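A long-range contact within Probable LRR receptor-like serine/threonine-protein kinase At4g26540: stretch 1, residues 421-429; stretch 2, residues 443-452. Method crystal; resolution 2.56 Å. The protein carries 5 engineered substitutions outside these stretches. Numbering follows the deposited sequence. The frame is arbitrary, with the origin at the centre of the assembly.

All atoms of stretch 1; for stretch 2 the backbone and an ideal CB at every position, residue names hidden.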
# COMPACT_ATOMS: atom_id res chain seq x y z
N LEU A 421 -11.38 22.00 12.16
CA LEU A 421 -11.34 20.65 11.59
C LEU A 421 -11.17 19.59 12.66
O LEU A 421 -10.12 19.48 13.28
CB LEU A 421 -10.22 20.54 10.57
CG LEU A 421 -10.17 21.59 9.46
CD1 LEU A 421 -9.05 21.24 8.49
CD2 LEU A 421 -11.51 21.66 8.75
N LYS A 422 -12.22 18.80 12.87
CA LYS A 422 -12.28 17.85 13.98
C LYS A 422 -11.80 16.44 13.63
O LYS A 422 -11.59 15.62 14.52
CB LYS A 422 -13.70 17.79 14.55
CG LYS A 422 -14.32 19.16 14.80
CD LYS A 422 -13.67 19.87 15.97
CE LYS A 422 -13.91 21.39 15.90
NZ LYS A 422 -13.46 22.13 17.13
N ASN A 423 -11.65 16.14 12.34
CA ASN A 423 -11.11 14.84 11.96
C ASN A 423 -9.62 14.86 11.56
O ASN A 423 -9.04 13.80 11.31
CB ASN A 423 -11.94 14.20 10.85
CG ASN A 423 -13.44 14.21 11.15
OD1 ASN A 423 -14.20 14.94 10.51
ND2 ASN A 423 -13.86 13.38 12.10
N LEU A 424 -9.00 16.04 11.54
CA LEU A 424 -7.67 16.17 10.99
C LEU A 424 -6.71 15.45 11.93
O LEU A 424 -6.57 15.80 13.09
CB LEU A 424 -7.33 17.66 10.91
CG LEU A 424 -6.06 18.16 10.22
CD1 LEU A 424 -5.92 17.55 8.82
CD2 LEU A 424 -6.14 19.68 10.16
N ASN A 425 -6.09 14.39 11.41
CA ASN A 425 -5.18 13.56 12.16
C ASN A 425 -3.72 13.98 12.09
O ASN A 425 -3.00 13.99 13.07
CB ASN A 425 -5.31 12.11 11.72
CG ASN A 425 -4.45 11.20 12.54
OD1 ASN A 425 -3.44 10.68 12.07
ND2 ASN A 425 -4.85 11.00 13.79
N PHE A 426 -3.33 14.31 10.87
CA PHE A 426 -1.94 14.37 10.47
C PHE A 426 -1.80 15.63 9.64
O PHE A 426 -2.47 15.79 8.62
CB PHE A 426 -1.60 13.14 9.61
CG PHE A 426 -0.17 13.08 9.19
CD1 PHE A 426 0.31 13.91 8.21
CD2 PHE A 426 0.70 12.17 9.80
CE1 PHE A 426 1.65 13.86 7.82
CE2 PHE A 426 2.04 12.11 9.41
CZ PHE A 426 2.50 12.95 8.43
N VAL A 427 -0.90 16.51 10.07
CA VAL A 427 -0.65 17.75 9.37
C VAL A 427 0.87 18.03 9.25
O VAL A 427 1.60 18.12 10.25
CB VAL A 427 -1.41 18.90 10.09
CG1 VAL A 427 -1.04 18.90 11.52
CG2 VAL A 427 -1.12 20.22 9.47
N ASP A 428 1.35 18.12 8.02
CA ASP A 428 2.74 18.46 7.75
C ASP A 428 2.77 19.73 6.89
O ASP A 428 2.40 19.69 5.70
CB ASP A 428 3.41 17.29 7.01
CG ASP A 428 4.90 17.46 6.90
OD1 ASP A 428 5.39 18.53 7.32
OD2 ASP A 428 5.58 16.54 6.38
N ILE A 429 3.15 20.84 7.51
CA ILE A 429 3.45 22.13 6.85
C ILE A 429 4.95 22.54 6.80
O ILE A 429 5.30 23.70 6.52
CB ILE A 429 2.45 23.27 7.26
CG1 ILE A 429 1.01 22.71 7.32
CG2 ILE A 429 2.56 24.48 6.30
CD1 ILE A 429 0.11 23.54 8.26
N UNK A 443 -5.97 24.34 19.13
CA UNK A 443 -6.40 23.51 20.27
C UNK A 443 -7.73 22.82 19.97
O UNK A 443 -8.14 21.91 20.69
CB UNK A 443 -6.53 24.36 21.54
N UNK A 444 -8.39 23.28 18.92
CA UNK A 444 -9.66 22.73 18.50
C UNK A 444 -9.58 21.53 17.58
O UNK A 444 -10.62 20.96 17.23
CB UNK A 444 -10.47 23.83 17.81
N UNK A 445 -8.38 21.10 17.20
CA UNK A 445 -8.33 19.90 16.39
C UNK A 445 -8.18 18.78 17.39
O UNK A 445 -7.07 18.44 17.81
CB UNK A 445 -7.20 19.92 15.36
N UNK A 446 -9.30 18.12 17.68
CA UNK A 446 -9.37 17.18 18.79
C UNK A 446 -8.82 15.82 18.41
O UNK A 446 -8.54 15.00 19.27
CB UNK A 446 -10.81 17.04 19.28
N UNK A 447 -8.68 15.60 17.10
CA UNK A 447 -8.17 14.34 16.58
C UNK A 447 -6.68 14.37 16.23
O UNK A 447 -6.13 13.35 15.81
CB UNK A 447 -8.97 13.95 15.34
N UNK A 448 -6.03 15.51 16.42
CA UNK A 448 -4.74 15.72 15.78
C UNK A 448 -3.64 14.95 16.51
O UNK A 448 -3.39 15.18 17.69
CB UNK A 448 -4.40 17.21 15.74
N UNK A 449 -3.05 13.97 15.83
CA UNK A 449 -1.93 13.23 16.40
C UNK A 449 -0.53 13.58 15.91
O UNK A 449 0.44 13.31 16.59
CB UNK A 449 -2.16 11.74 16.14
N UNK A 450 -0.42 14.24 14.76
CA UNK A 450 0.88 14.48 14.15
C UNK A 450 0.93 15.90 13.65
O UNK A 450 0.18 16.26 12.75
CB UNK A 450 1.15 13.49 13.01
N UNK A 451 1.84 16.70 14.22
CA UNK A 451 1.96 18.09 13.83
C UNK A 451 3.43 18.41 13.52
O UNK A 451 4.28 18.51 14.44
CB UNK A 451 1.42 19.01 14.93
N UNK A 452 3.72 18.62 12.24
CA UNK A 452 5.06 18.94 11.80
C UNK A 452 5.08 20.35 11.19
O UNK A 452 4.63 20.56 10.06
CB UNK A 452 5.56 17.90 10.79

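Position 443 lies beyond the reach of stretch 1, which therefore sets no preference; it is Ser443. At 444 the backbone is helical, and the ideal CB would sit 3.5 Å from Lys422 NZ. A small residue leaves that amine the easiest access to the backbone; the residue is Gly444, and Lys422 NZ donates a hydrogen bond to Gly444 O at 3.1 Å.

Position 445 points sideways, its ideal CB 3.6 Å from Leu421 O. Several compact or apolar side chains would do. Cys445 occupies it and opens a type I turn that ends at 448.

At 446 the CB points sideways, its ideal position 5.0 Å from Lys422 O, so stretch 1 constrains it little and many residues would suit; a long chain could reach back to Lys422. The deposited Glu446 brings OE1 to 3.3 Å from Lys422 CD, a contact with the methylene chain.

Position 447 points toward stretch 1, with its ideal CB a tight 3.2 Å from Lys422 O. This favours a small side chain, preferably one with a donor for that carbonyl. Ser447 meets both demands: Ser447 OG donates to Lys422 O at a short 2.5 Å.

The CB of 448 points away overall yet touches Leu424 O, and Val427 offers an apolar surface within reach of a longer chain. Leucine, isoleucine or methionine would be reasonable. In Leu448 the end of the chain turns back, placing CD1 3.5 Å from Val427 CG1.

At 449 the ideal CB is 3.6 Å from Asn425 ND2, a donor that invites an acceptor. Aspartate, glutamate or their amides are candidates. Glu449 accepts from it, Asn425 ND2 to Glu449 OE1 being 3.0 Å and nearly linear, while Glu449 N donates to Asn425 O at 2.8 Å.

A parallel strand pairing begins at 450, whose extended backbone puts its CB on the same sheet face as Phe426, 3.5 Å from that ring's CD2. A flat apolar group would suit best. Phe450 forms an offset stack with Phe426, centroids 3.8 Å apart and planes at 11°; its backbone is anchored by Val427 N to Phe450 O, 2.9 Å.

Position 451 shares the other face with Val427, so an aliphatic residue fits: Leu451 CD1 lies 3.3 Å from Val427 CG1.

At 452 the CB returns to the Phe426 face, 3.5 Å from Asp428 OD1. A donor might be expected. The residue is instead Asp452, leaving like charges close, with Asp428 OD1 and Asp452 OD2 3.7 Å apart; Asp452 N donates to Val427 O at 3.0 Å.

Stretch 2 443-452: SGCESLEFLD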
# COMPACT_ATOMS: atom_id res chain seq x y z
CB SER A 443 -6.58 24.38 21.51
OG SER A 443 -7.67 25.27 21.31
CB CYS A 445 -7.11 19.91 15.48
SG CYS A 445 -6.89 21.40 14.49
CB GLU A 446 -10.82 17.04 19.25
CG GLU A 446 -11.79 16.72 18.13
CD GLU A 446 -13.23 16.68 18.61
OE1 GLU A 446 -14.10 17.32 17.98
OE2 GLU A 446 -13.49 16.00 19.63
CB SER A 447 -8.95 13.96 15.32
OG SER A 447 -10.31 13.73 15.63
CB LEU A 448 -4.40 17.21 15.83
CG LEU A 448 -3.09 17.60 15.17
CD1 LEU A 448 -3.28 17.33 13.68
CD2 LEU A 448 -2.72 19.06 15.46
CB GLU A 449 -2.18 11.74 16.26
CG GLU A 449 -3.48 11.34 16.88
CD GLU A 449 -3.68 9.85 16.88
OE1 GLU A 449 -3.49 9.22 15.80
OE2 GLU A 449 -4.02 9.31 17.95
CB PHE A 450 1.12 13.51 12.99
CG PHE A 450 2.44 13.72 12.26
CD1 PHE A 450 2.61 14.80 11.39
CD2 PHE A 450 3.50 12.82 12.41
CE1 PHE A 450 3.81 14.99 10.71
CE2 PHE A 450 4.71 13.00 11.72
CZ PHE A 450 4.86 14.09 10.87
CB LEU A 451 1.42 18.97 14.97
CG LEU A 451 1.50 20.47 14.76
CD1 LEU A 451 0.81 20.88 13.47
CD2 LEU A 451 0.91 21.20 15.96
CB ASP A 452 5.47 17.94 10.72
CG ASP A 452 6.97 17.86 10.49
OD1 ASP A 452 7.73 18.79 10.89
OD2 ASP A 452 7.39 16.85 9.88
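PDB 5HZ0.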